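Local structure of site-specific recombinase, resolvase family protein (Streptococcus pneumoniae, 3GUV) at residues 7-12 with 40-45; 29-34 with 109-114; 74-79 with 104-109. The protein probably carries out site-specific DNA recombination, as a member of the resolvase family whose N-terminal catalytic domain it contains. All blocks are in the same frame, centred on the assembly; numbering follows the deposited sequence.

Contact 1. Residues 7-12 with 40-45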
ATOM      1  N   VAL A   7      14.819  14.390  16.033  1.00 21.19           N
ATOM      2  CA  VAL A   7      14.423  13.920  14.727  1.00 20.75           C
ATOM      3  C   VAL A   7      15.472  14.273  13.632  1.00 21.05           C
ATOM      4  O   VAL A   7      16.320  15.219  13.771  1.00 19.00           O
ATOM      5  CB  VAL A   7      12.999  14.503  14.365  1.00 20.99           C
ATOM      6  CG1 VAL A   7      11.983  14.396  15.567  1.00 18.47           C
ATOM      7  CG2 VAL A   7      13.082  15.946  13.943  1.00 20.16           C
ATOM      8  N   TYR A   8      15.439  13.466  12.576  1.00 20.91           N
ATOM      9  CA  TYR A   8      16.106  13.749  11.301  1.00 21.32           C
ATOM     10  C   TYR A   8      15.043  14.195  10.313  1.00 22.15           C
ATOM     11  O   TYR A   8      13.901  13.678  10.366  1.00 22.88           O
ATOM     12  CB  TYR A   8      16.739  12.472  10.727  1.00 21.50           C
ATOM     13  CG  TYR A   8      18.003  11.931  11.391  1.00 22.37           C
ATOM     14  CD1 TYR A   8      18.940  12.778  12.015  1.00 23.20           C
ATOM     15  CD2 TYR A   8      18.307  10.580  11.307  1.00 24.78           C
ATOM     16  CE1 TYR A   8      20.082  12.267  12.577  1.00 24.80           C
ATOM     17  CE2 TYR A   8      19.455  10.051  11.851  1.00 25.79           C
ATOM     18  CZ  TYR A   8      20.351  10.899  12.490  1.00 27.38           C
ATOM     19  OH  TYR A   8      21.499  10.373  13.037  1.00 28.68           O
ATOM     20  N   LEU A   9      15.391  15.116   9.415  1.00 21.85           N
ATOM     21  CA  LEU A   9      14.557  15.465   8.257  1.00 22.14           C
ATOM     22  C   LEU A   9      15.086  14.739   7.036  1.00 22.14           C
ATOM     23  O   LEU A   9      16.285  14.725   6.838  1.00 22.72           O
ATOM     24  CB  LEU A   9      14.606  16.967   7.989  1.00 21.47           C
ATOM     25  CG  LEU A   9      13.457  17.788   8.531  1.00 23.30           C
ATOM     26  CD1 LEU A   9      13.166  17.466   9.960  1.00 20.31           C
ATOM     27  CD2 LEU A   9      13.701  19.300   8.243  1.00 19.50           C
ATOM     28  N   TYR A  10      14.217  14.145   6.222  1.00 21.48           N
ATOM     29  CA  TYR A  10      14.635  13.543   4.943  1.00 21.92           C
ATOM     30  C   TYR A  10      13.813  14.088   3.795  1.00 21.96           C
ATOM     31  O   TYR A  10      12.593  14.049   3.840  1.00 22.88           O
ATOM     32  CB  TYR A  10      14.474  12.027   4.940  1.00 22.23           C
ATOM     33  CG  TYR A  10      14.899  11.472   3.605  1.00 23.31           C
ATOM     34  CD1 TYR A  10      16.252  11.428   3.252  1.00 22.20           C
ATOM     35  CD2 TYR A  10      13.941  11.050   2.645  1.00 22.66           C
ATOM     36  CE1 TYR A  10      16.652  10.941   2.012  1.00 23.87           C
ATOM     37  CE2 TYR A  10      14.329  10.592   1.395  1.00 22.89           C
ATOM     38  CZ  TYR A  10      15.665  10.529   1.081  1.00 24.12           C
ATOM     39  OH  TYR A  10      16.060  10.093  -0.155  1.00 25.85           O
ATOM     40  N   THR A  11      14.475  14.579   2.757  1.00 22.75           N
ATOM     41  CA  THR A  11      13.776  15.091   1.579  1.00 22.86           C
ATOM     42  C   THR A  11      14.428  14.531   0.311  1.00 22.24           C
ATOM     43  O   THR A  11      15.585  14.145   0.325  1.00 21.88           O
ATOM     44  CB  THR A  11      13.760  16.664   1.528  1.00 22.75           C
ATOM     45  OG1 THR A  11      15.097  17.174   1.544  1.00 25.27           O
ATOM     46  CG2 THR A  11      12.978  17.271   2.695  1.00 23.66           C
ATOM     47  N   ARG A  12      13.675  14.523  -0.786  1.00 22.15           N
ATOM     48  CA  ARG A  12      14.185  14.041  -2.101  1.00 22.06           C
ATOM     49  C   ARG A  12      13.291  14.510  -3.245  1.00 22.33           C
ATOM     50  O   ARG A  12      12.208  15.018  -3.018  1.00 23.92           O
ATOM     51  CB  ARG A  12      14.312  12.505  -2.132  1.00 21.80           C
ATOM     52  CG  ARG A  12      12.937  11.793  -1.872  1.00 22.22           C
ATOM     53  CD  ARG A  12      12.965  10.297  -2.085  1.00 24.39           C
ATOM     54  NE  ARG A  12      13.300   9.998  -3.469  1.00 27.02           N
ATOM     55  CZ  ARG A  12      14.453   9.496  -3.911  1.00 32.35           C
ATOM     56  NH1 ARG A  12      14.617   9.292  -5.223  1.00 32.95           N
ATOM     57  NH2 ARG A  12      15.457   9.198  -3.083  1.00 34.57           N
ATOM     58  N   TYR A  40       9.969  19.438  18.432  1.00 31.39           N
ATOM     59  CA  TYR A  40      11.029  18.500  18.103  1.00 30.26           C
ATOM     60  C   TYR A  40      12.364  19.244  17.999  1.00 29.07           C
ATOM     61  O   TYR A  40      12.411  20.468  17.744  1.00 28.56           O
ATOM     62  CB  TYR A  40      10.760  17.782  16.774  1.00 30.36           C
ATOM     63  CG  TYR A  40       9.566  16.847  16.787  1.00 33.42           C
ATOM     64  CD1 TYR A  40       9.383  15.932  17.824  1.00 38.18           C
ATOM     65  CD2 TYR A  40       8.648  16.868  15.775  1.00 34.72           C
ATOM     66  CE1 TYR A  40       8.294  15.076  17.854  1.00 39.09           C
ATOM     67  CE2 TYR A  40       7.564  16.021  15.785  1.00 39.47           C
ATOM     68  CZ  TYR A  40       7.391  15.131  16.827  1.00 40.27           C
ATOM     69  OH  TYR A  40       6.319  14.305  16.835  1.00 41.32           O
ATOM     70  N   GLU A  41      13.434  18.481  18.182  1.00 27.75           N
ATOM     71  CA  GLU A  41      14.787  18.967  18.002  1.00 28.03           C
ATOM     72  C   GLU A  41      15.405  18.252  16.804  1.00 26.21           C
ATOM     73  O   GLU A  41      15.553  17.022  16.792  1.00 25.76           O
ATOM     74  CB  GLU A  41      15.623  18.749  19.276  1.00 28.28           C
ATOM     75  CG  GLU A  41      16.928  19.537  19.292  1.00 31.49           C
ATOM     76  CD  GLU A  41      17.917  19.141  20.396  1.00 35.45           C
ATOM     77  OE1 GLU A  41      18.856  19.924  20.645  1.00 38.99           O
ATOM     78  OE2 GLU A  41      17.789  18.064  21.009  1.00 39.34           O
ATOM     79  N   ILE A  42      15.758  19.033  15.788  1.00 25.00           N
ATOM     80  CA  ILE A  42      16.300  18.500  14.554  1.00 23.45           C
ATOM     81  C   ILE A  42      17.784  18.345  14.814  1.00 23.98           C
ATOM     82  O   ILE A  42      18.439  19.300  15.255  1.00 23.73           O
ATOM     83  CB  ILE A  42      16.061  19.439  13.340  1.00 23.05           C
ATOM     84  CG1 ILE A  42      14.555  19.684  13.148  1.00 22.87           C
ATOM     85  CG2 ILE A  42      16.695  18.875  12.081  1.00 20.97           C
ATOM     86  CD1 ILE A  42      14.173  20.701  11.987  1.00 20.08           C
ATOM     87  N   VAL A  43      18.297  17.143  14.550  1.00 23.88           N
ATOM     88  CA  VAL A  43      19.696  16.811  14.752  1.00 23.84           C
ATOM     89  C   VAL A  43      20.366  16.290  13.467  1.00 24.83           C
ATOM     90  O   VAL A  43      21.529  15.866  13.501  1.00 25.79           O
ATOM     91  CB  VAL A  43      19.898  15.828  15.941  1.00 24.11           C
ATOM     92  CG1 VAL A  43      19.496  16.506  17.221  1.00 23.03           C
ATOM     93  CG2 VAL A  43      19.150  14.476  15.717  1.00 21.78           C
ATOM     94  N   GLY A  44      19.665  16.385  12.333  1.00 24.02           N
ATOM     95  CA  GLY A  44      20.221  15.981  11.042  1.00 24.04           C
ATOM     96  C   GLY A  44      19.251  16.196   9.891  1.00 23.73           C
ATOM     97  O   GLY A  44      18.069  16.012  10.047  1.00 23.33           O
ATOM     98  N   GLU A  45      19.762  16.611   8.754  1.00 23.67           N
ATOM     99  CA  GLU A  45      18.956  16.818   7.573  1.00 25.32           C
ATOM    100  C   GLU A  45      19.664  16.127   6.437  1.00 25.52           C
ATOM    101  O   GLU A  45      20.871  16.342   6.251  1.00 25.03           O
ATOM    102  CB  GLU A  45      18.794  18.301   7.270  1.00 25.65           C
ATOM    103  CG  GLU A  45      18.135  19.080   8.426  1.00 29.34           C
ATOM    104  CD  GLU A  45      18.103  20.571   8.192  1.00 33.57           C
ATOM    105  OE1 GLU A  45      17.472  20.995   7.198  1.00 37.75           O
ATOM    106  OE2 GLU A  45      18.699  21.331   9.005  1.00 38.06           O
TER
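Val7 and Leu9 pair with 41-45 in parallel, the two short strands lying 4.6 Å apart at closest axis approach and 27° from exact alignment. Val7 is gripped at both backbone polar atoms: its N donates to Glu41 O (2.8 Å), and its O accepts from Val43 N in a bond that is nearly straight at the hydrogen (169°). The next bond, from Leu9 N, goes to Gly44 O (2.9 Å), so 41-45 spends one residue more than 7-12 between successive bonds. Val43 is the extra residue, a beta bulge in 41-45 opposite the Val7-Tyr8 link. The strands are the first two of the resolvase-type alpha/beta domain, joined by a beta-alpha-beta crossover through helix 24-37; 41-48 forms the edge of the sheet within the chain, and on its other flank 6-12 bonds to 78-81.

On the face carrying Val7, Ile42 and Leu9, the branches of Val7 divide the work. CG1 sits over one face of the Tyr40 ring in a CH-pi contact, 4.0 Å from the ring centroid, the two side chains crossing at about a right angle. CG2 turns instead to Ile42 CG1, 4.1 Å away. Ile42 bridges onward, its CD1 meeting Leu9 CD1 at 3.9 Å, while Glu45 CG lies against Leu9 CB.

Tyr8 leaves from the other face. Its CG is anti to the carbonyl carbon (chi1 -73°); the ring turns its edge to Val43 O and Gly44 N, with Tyr8 CD1 3.6 Å from Gly44 CA, where the glycine has no side chain to obstruct it. Farther out, Tyr8 CE1 touches Val43 CG2 at 4.0 Å, and the hydroxyl is hydrogen-bonded to Asp74.

Contact 2. Residues 29-34 with 109-114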
ATOM      1  N   SER A  29      10.547  23.819   4.385  1.00 26.61           N
ATOM      2  CA  SER A  29       9.936  24.863   5.264  1.00 26.90           C
ATOM      3  C   SER A  29       8.762  24.360   6.065  1.00 26.60           C
ATOM      4  O   SER A  29       8.658  24.629   7.271  1.00 26.48           O
ATOM      5  CB  SER A  29       9.477  26.078   4.458  1.00 26.98           C
ATOM      6  OG  SER A  29      10.560  26.546   3.686  1.00 28.17           O
ATOM      7  N   ARG A  30       7.903  23.611   5.378  1.00 26.03           N
ATOM      8  CA  ARG A  30       6.811  22.941   5.991  1.00 26.27           C
ATOM      9  C   ARG A  30       7.257  21.963   7.067  1.00 24.31           C
ATOM     10  O   ARG A  30       6.688  21.914   8.168  1.00 23.30           O
ATOM     11  CB  ARG A  30       6.016  22.168   4.942  1.00 27.44           C
ATOM     12  CG  ARG A  30       4.690  21.675   5.519  1.00 33.98           C
ATOM     13  CD  ARG A  30       3.571  22.591   5.161  1.00 40.38           C
ATOM     14  NE  ARG A  30       2.998  22.226   3.860  1.00 45.69           N
ATOM     15  CZ  ARG A  30       2.074  21.275   3.667  1.00 50.62           C
ATOM     16  NH1 ARG A  30       1.589  20.533   4.681  1.00 52.49           N
ATOM     17  NH2 ARG A  30       1.636  21.049   2.431  1.00 51.21           N
ATOM     18  N   MET A  31       8.240  21.146   6.734  1.00 22.32           N
ATOM     19  CA  MET A  31       8.739  20.189   7.681  1.00 22.06           C
ATOM     20  C   MET A  31       9.398  20.885   8.892  1.00 22.24           C
ATOM     21  O   MET A  31       9.163  20.483  10.038  1.00 21.02           O
ATOM     22  CB  MET A  31       9.669  19.203   6.988  1.00 22.18           C
ATOM     23  CG  MET A  31       8.950  18.383   5.852  1.00 21.66           C
ATOM     24  SD  MET A  31      10.071  17.680   4.643  1.00 15.49           S
ATOM     25  CE  MET A  31      10.740  16.472   5.793  1.00 14.82           C
ATOM     26  N   LYS A  32      10.147  21.967   8.660  1.00 22.60           N
ATOM     27  CA  LYS A  32      10.746  22.700   9.779  1.00 23.23           C
ATOM     28  C   LYS A  32       9.665  23.324  10.661  1.00 24.80           C
ATOM     29  O   LYS A  32       9.770  23.232  11.897  1.00 24.83           O
ATOM     30  CB  LYS A  32      11.786  23.738   9.305  1.00 23.40           C
ATOM     31  CG  LYS A  32      13.099  23.074   8.913  1.00 24.90           C
ATOM     32  CD  LYS A  32      14.002  23.980   8.057  1.00 29.35           C
ATOM     33  CE  LYS A  32      15.087  23.164   7.391  1.00 32.08           C
ATOM     34  NZ  LYS A  32      16.347  23.948   7.363  1.00 36.63           N
ATOM     35  N   ALA A  33       8.613  23.909  10.047  1.00 26.09           N
ATOM     36  CA  ALA A  33       7.473  24.477  10.818  1.00 27.00           C
ATOM     37  C   ALA A  33       6.857  23.423  11.727  1.00 27.37           C
ATOM     38  O   ALA A  33       6.671  23.677  12.923  1.00 28.30           O
ATOM     39  CB  ALA A  33       6.397  25.111   9.910  1.00 26.96           C
ATOM     40  N   PHE A  34       6.599  22.242  11.167  1.00 27.16           N
ATOM     41  CA  PHE A  34       6.062  21.089  11.898  1.00 27.07           C
ATOM     42  C   PHE A  34       6.953  20.689  13.055  1.00 27.53           C
ATOM     43  O   PHE A  34       6.475  20.421  14.139  1.00 27.38           O
ATOM     44  CB  PHE A  34       5.902  19.904  10.942  1.00 26.51           C
ATOM     45  CG  PHE A  34       5.355  18.623  11.563  1.00 25.96           C
ATOM     46  CD1 PHE A  34       3.989  18.332  11.521  1.00 27.98           C
ATOM     47  CD2 PHE A  34       6.215  17.670  12.105  1.00 25.50           C
ATOM     48  CE1 PHE A  34       3.494  17.119  12.044  1.00 26.43           C
ATOM     49  CE2 PHE A  34       5.740  16.471  12.626  1.00 25.17           C
ATOM     50  CZ  PHE A  34       4.367  16.190  12.582  1.00 27.04           C
ATOM     51  N   ILE A 109       7.287   9.817  10.504  1.00 25.82           N
ATOM     52  CA  ILE A 109       6.257  10.852  10.411  1.00 27.05           C
ATOM     53  C   ILE A 109       6.288  11.356   8.985  1.00 27.95           C
ATOM     54  O   ILE A 109       7.364  11.638   8.443  1.00 28.74           O
ATOM     55  CB  ILE A 109       6.444  12.014  11.440  1.00 26.85           C
ATOM     56  CG1 ILE A 109       6.392  11.455  12.865  1.00 26.79           C
ATOM     57  CG2 ILE A 109       5.333  13.110  11.274  1.00 26.36           C
ATOM     58  CD1 ILE A 109       6.515  12.518  14.003  1.00 23.46           C
ATOM     59  N   CYS A 110       5.114  11.313   8.349  1.00 28.81           N
ATOM     60  CA  CYS A 110       4.849  11.879   7.038  1.00 28.94           C
ATOM     61  C   CYS A 110       4.042  13.090   7.317  1.00 29.92           C
ATOM     62  O   CYS A 110       2.881  13.003   7.713  1.00 29.28           O
ATOM     63  CB  CYS A 110       4.032  10.942   6.169  1.00 29.64           C
ATOM     64  SG  CYS A 110       4.801   9.346   6.008  1.00 33.35           S
ATOM     65  N   VAL A 111       4.679  14.228   7.132  1.00 30.11           N
ATOM     66  CA  VAL A 111       4.093  15.495   7.435  1.00 31.23           C
ATOM     67  C   VAL A 111       2.808  15.790   6.636  1.00 33.38           C
ATOM     68  O   VAL A 111       1.796  16.173   7.222  1.00 34.04           O
ATOM     69  CB  VAL A 111       5.160  16.621   7.261  1.00 30.39           C
ATOM     70  CG1 VAL A 111       4.528  17.959   7.214  1.00 30.18           C
ATOM     71  CG2 VAL A 111       6.198  16.522   8.413  1.00 29.19           C
ATOM     72  N   GLU A 112       2.820  15.623   5.323  1.00 35.51           N
ATOM     73  CA  GLU A 112       1.623  15.969   4.558  1.00 37.49           C
ATOM     74  C   GLU A 112       0.510  14.929   4.752  1.00 38.47           C
ATOM     75  O   GLU A 112      -0.650  15.301   4.925  1.00 39.87           O
ATOM     76  CB  GLU A 112       1.925  16.137   3.073  1.00 37.69           C
ATOM     77  CG  GLU A 112       0.839  16.981   2.388  1.00 40.67           C
ATOM     78  CD  GLU A 112       0.826  16.869   0.882  1.00 44.73           C
ATOM     79  OE1 GLU A 112       0.611  17.930   0.231  1.00 46.89           O
ATOM     80  OE2 GLU A 112       1.027  15.739   0.358  1.00 46.15           O
ATOM     81  N   ASP A 113       0.867  13.642   4.759  1.00 39.34           N
ATOM     82  CA  ASP A 113      -0.124  12.556   4.922  1.00 40.03           C
ATOM     83  C   ASP A 113      -0.720  12.493   6.336  1.00 40.09           C
ATOM     84  O   ASP A 113      -1.750  11.858   6.545  1.00 40.82           O
ATOM     85  CB  ASP A 113       0.501  11.202   4.597  1.00 40.06           C
ATOM     86  CG  ASP A 113       1.141  11.155   3.196  1.00 42.66           C
ATOM     87  OD1 ASP A 113       0.596  11.815   2.278  1.00 46.41           O
ATOM     88  OD2 ASP A 113       2.177  10.450   3.003  1.00 43.76           O
ATOM     89  N   GLY A 114      -0.082  13.145   7.305  1.00 39.37           N
ATOM     90  CA  GLY A 114      -0.494  13.050   8.703  1.00 38.82           C
ATOM     91  C   GLY A 114      -0.291  11.678   9.353  1.00 38.44           C
ATOM     92  O   GLY A 114      -0.969  11.353  10.324  1.00 38.94           O
TER
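Phe34 and Val111 carry the apolar part of this contact, a helix-on-sheet packing of the resolvase-type alpha/beta domain in which helix 24-37, the crossover helix between strands 6-12 and 41-48, reaches across to the C-terminal end of strand 107-110 and the turn that follows it. Phe34 CG is anti to the backbone N (chi1 180°), which starts the ring off toward 109-114. Val111 CG2 rests on one face of that ring, 3.8 Å above its plane and shifted toward the rim, nearest CG and CD2, in a CH-pi contact 18° off the ring normal. At the far end of the ring, Ile109 CG2 approaches obliquely, 3.5 Å from Phe34 CZ. Val111 is also flanked by two other helix residues: Met31 CG lies 4.2 Å from its CG2, and Arg30 CG meets its CG1 at 4.1 Å.

The ionic part is slight. Arg30 NH2 and Glu112 OE1 form a long salt bridge of 4.0 Å, the guanidinium and carboxylate planes turned 54° from each other, on two exposed residues.

No hydrogen bond joins the segments. Cohesion therefore rests mainly on dispersion and CH-pi contact between Phe34, Val111 and Ile109, with the charged pair likely adding only a weak, solvent-screened attraction at the margin.

Contact 3. Residues 74-79 with 104-109; sequences DGVSFV and YGVNLI
Phe78 leans across onto Asn107 and Ile109 while the backbones beneath run parallel. Its CB lies 3.7 Å from Asn107 O, the carbonyl that also takes the hydrogen bond from Val79 N (2.9 Å). CG is anti to the carbonyl carbon (chi1 -62°) and comes under Ile109 CD1, which lies over one ring face, offset toward the rim. Phe78 CD1 touches two neighbours, Ile109 CG1 and Asn107 CB, each 3.6 Å away. Phe78 CE1 meets Asn107 CB at 3.5 Å, the ring and amide planes 45° apart. On the opposite face of the ring, again toward the rim, stands a water.

That water joins the segments: it donates to Ser77 O (2.7 Å) and accepts from Asn107 ND2 (2.7 Å), with a weak bond to Gly105 O besides. Ser77 O also receives Asn107 N, so two donors hold it. The other end of the amide, Asn107 OD1, is bonded to Ser117 and Gln102.

Val79 and Leu108 point to the opposite face of the sheet from Phe78 and Asn107, where Met101 of helix 91-103 packs on both; Leu108 CD1 reaches Val79 O. Val106 CG1 meets Val79 CG2, and in the loops just before the strands Val106 CG2 meets Val76 CG2. The last rung, Ile109 N to Val79 O, is almost straight (177° at the hydrogen). Helix 91-103 ends in a Schellman motif with Gly105, at positive phi, as its C-prime residue, and the chain passes into strand 107-110, the return limb of a beta-alpha-beta unit begun by strand 78-81.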
ATOM      1  N   ASP A  74      22.955   9.832  17.010  1.00 38.36           N
ATOM      2  CA  ASP A  74      22.316  11.083  17.422  1.00 37.04           C
ATOM      3  C   ASP A  74      21.151  10.875  18.343  1.00 35.41           C
ATOM      4  O   ASP A  74      20.564  11.844  18.804  1.00 35.86           O
ATOM      5  CB  ASP A  74      21.822  11.853  16.195  1.00 36.97           C
ATOM      6  CG  ASP A  74      22.947  12.327  15.328  1.00 37.24           C
ATOM      7  OD1 ASP A  74      23.091  11.901  14.158  1.00 35.17           O
ATOM      8  OD2 ASP A  74      23.719  13.129  15.849  1.00 40.43           O
ATOM      9  N   GLY A  75      20.800   9.625  18.596  1.00 34.20           N
ATOM     10  CA  GLY A  75      19.646   9.309  19.436  1.00 33.41           C
ATOM     11  C   GLY A  75      18.306   9.834  18.951  1.00 32.14           C
ATOM     12  O   GLY A  75      17.508  10.345  19.753  1.00 31.22           O
ATOM     13  N   VAL A  76      18.044   9.677  17.649  1.00 31.74           N
ATOM     14  CA  VAL A  76      16.776  10.124  17.045  1.00 30.69           C
ATOM     15  C   VAL A  76      15.585   9.193  17.351  1.00 30.30           C
ATOM     16  O   VAL A  76      15.717   7.979  17.326  1.00 29.87           O
ATOM     17  CB  VAL A  76      16.922  10.327  15.513  1.00 31.60           C
ATOM     18  CG1 VAL A  76      17.934  11.471  15.218  1.00 29.24           C
ATOM     19  CG2 VAL A  76      17.322   9.042  14.829  1.00 31.29           C
ATOM     20  N   SER A  77      14.428   9.783  17.664  1.00 29.46           N
ATOM     21  CA  SER A  77      13.160   9.057  17.798  1.00 29.22           C
ATOM     22  C   SER A  77      12.328   8.968  16.489  1.00 28.49           C
ATOM     23  O   SER A  77      11.558   8.014  16.298  1.00 27.86           O
ATOM     24  CB  SER A  77      12.288   9.751  18.848  1.00 29.59           C
ATOM     25  OG  SER A  77      12.755   9.468  20.156  1.00 29.62           O
ATOM     26  N   PHE A  78      12.455   9.970  15.611  1.00 27.44           N
ATOM     27  CA  PHE A  78      11.712   9.976  14.309  1.00 26.67           C
ATOM     28  C   PHE A  78      12.553  10.397  13.080  1.00 25.41           C
ATOM     29  O   PHE A  78      13.553  11.155  13.206  1.00 24.01           O
ATOM     30  CB  PHE A  78      10.499  10.904  14.404  1.00 26.62           C
ATOM     31  CG  PHE A  78       9.482  10.506  15.418  1.00 28.80           C
ATOM     32  CD1 PHE A  78       8.474   9.613  15.087  1.00 32.47           C
ATOM     33  CD2 PHE A  78       9.485  11.068  16.691  1.00 30.48           C
ATOM     34  CE1 PHE A  78       7.508   9.240  16.013  1.00 30.42           C
ATOM     35  CE2 PHE A  78       8.533  10.697  17.629  1.00 32.09           C
ATOM     36  CZ  PHE A  78       7.518   9.786  17.265  1.00 32.71           C
ATOM     37  N   VAL A  79      12.183   9.870  11.904  1.00 24.15           N
ATOM     38  CA  VAL A  79      12.466  10.533  10.608  1.00 24.34           C
ATOM     39  C   VAL A  79      11.189  11.196  10.114  1.00 25.13           C
ATOM     40  O   VAL A  79      10.109  10.535  10.038  1.00 26.21           O
ATOM     41  CB  VAL A  79      12.904   9.572   9.487  1.00 25.26           C
ATOM     42  CG1 VAL A  79      13.046  10.324   8.157  1.00 22.97           C
ATOM     43  CG2 VAL A  79      14.186   8.800   9.864  1.00 23.00           C
ATOM     44  N   TYR A 104      15.668  -0.422  15.034  1.00 35.40           N
ATOM     45  CA  TYR A 104      16.638   0.454  15.671  1.00 34.75           C
ATOM     46  C   TYR A 104      16.021   1.601  16.467  1.00 34.13           C
ATOM     47  O   TYR A 104      16.671   2.619  16.671  1.00 33.76           O
ATOM     48  CB  TYR A 104      17.630   0.990  14.634  1.00 35.08           C
ATOM     49  CG  TYR A 104      18.543  -0.069  14.089  1.00 35.14           C
ATOM     50  CD1 TYR A 104      19.737  -0.376  14.721  1.00 37.09           C
ATOM     51  CD2 TYR A 104      18.205  -0.778  12.969  1.00 37.95           C
ATOM     52  CE1 TYR A 104      20.584  -1.364  14.219  1.00 37.60           C
ATOM     53  CE2 TYR A 104      19.029  -1.781  12.461  1.00 39.46           C
ATOM     54  CZ  TYR A 104      20.220  -2.064  13.093  1.00 38.43           C
ATOM     55  OH  TYR A 104      21.033  -3.039  12.571  1.00 38.63           O
ATOM     56  N   GLY A 105      14.793   1.415  16.960  1.00 33.72           N
ATOM     57  CA  GLY A 105      14.104   2.438  17.798  1.00 33.67           C
ATOM     58  C   GLY A 105      13.464   3.675  17.123  1.00 33.18           C
ATOM     59  O   GLY A 105      12.977   4.572  17.827  1.00 33.51           O
ATOM     60  N   VAL A 106      13.427   3.716  15.780  1.00 31.98           N
ATOM     61  CA  VAL A 106      13.058   4.942  15.031  1.00 30.54           C
ATOM     62  C   VAL A 106      11.699   4.781  14.292  1.00 29.84           C
ATOM     63  O   VAL A 106      11.459   3.779  13.591  1.00 28.84           O
ATOM     64  CB  VAL A 106      14.207   5.354  14.074  1.00 30.61           C
ATOM     65  CG1 VAL A 106      13.844   6.610  13.229  1.00 30.98           C
ATOM     66  CG2 VAL A 106      15.543   5.603  14.876  1.00 30.23           C
ATOM     67  N   ASN A 107      10.809   5.761  14.503  1.00 28.79           N
ATOM     68  CA  ASN A 107       9.521   5.839  13.818  1.00 27.90           C
ATOM     69  C   ASN A 107       9.457   6.894  12.691  1.00 27.93           C
ATOM     70  O   ASN A 107      10.351   7.739  12.538  1.00 27.83           O
ATOM     71  CB  ASN A 107       8.411   6.046  14.847  1.00 27.76           C
ATOM     72  CG  ASN A 107       7.985   4.732  15.508  1.00 27.34           C
ATOM     73  OD1 ASN A 107       7.308   3.904  14.901  1.00 24.26           O
ATOM     74  ND2 ASN A 107       8.409   4.540  16.744  1.00 25.97           N
ATOM     75  N   LEU A 108       8.407   6.807  11.886  1.00 27.25           N
ATOM     76  CA  LEU A 108       8.242   7.616  10.684  1.00 26.65           C
ATOM     77  C   LEU A 108       7.042   8.540  10.806  1.00 26.11           C
ATOM     78  O   LEU A 108       5.941   8.086  11.187  1.00 25.75           O
ATOM     79  CB  LEU A 108       8.078   6.736   9.454  1.00 26.90           C
ATOM     80  CG  LEU A 108       8.015   7.491   8.105  1.00 27.75           C
ATOM     81  CD1 LEU A 108       9.418   8.052   7.700  1.00 19.99           C
ATOM     82  CD2 LEU A 108       7.448   6.491   7.051  1.00 29.08           C
ATOM     83  N   ILE A 109       7.287   9.817  10.504  1.00 25.82           N
ATOM     84  CA  ILE A 109       6.257  10.852  10.411  1.00 27.05           C
ATOM     85  C   ILE A 109       6.288  11.356   8.985  1.00 27.95           C
ATOM     86  O   ILE A 109       7.364  11.638   8.443  1.00 28.74           O
ATOM     87  CB  ILE A 109       6.444  12.014  11.440  1.00 26.85           C
ATOM     88  CG1 ILE A 109       6.392  11.455  12.865  1.00 26.79           C
ATOM     89  CG2 ILE A 109       5.333  13.110  11.274  1.00 26.36           C
ATOM     90  CD1 ILE A 109       6.515  12.518  14.003  1.00 23.46           C
TER
HETATM   91  O   HOH W   1      10.088   6.351  17.817  1.00 33.04           O

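From the N terminus, strand 6-12 is met again at 40-45, where contact 1 closes a loop containing helix 24-37. Contact 2 starts from that helix, inside the loop, and reaches forward to 109-114, so contacts 1 and 2 cross along the chain. Contact 3 opens after contact 1 has closed and lies wholly within the span of contact 2, sharing Ile109 with it. Contacts 1 and 3 pair strands of one sheet, linked through neighbouring strands 6-12 and 78-81, whereas contact 2 lays a helix against that sheet. The Lys32-Glu45 salt bridge joins contacts 1 and 2, and Tyr40 OH packs on Ile109 CD1.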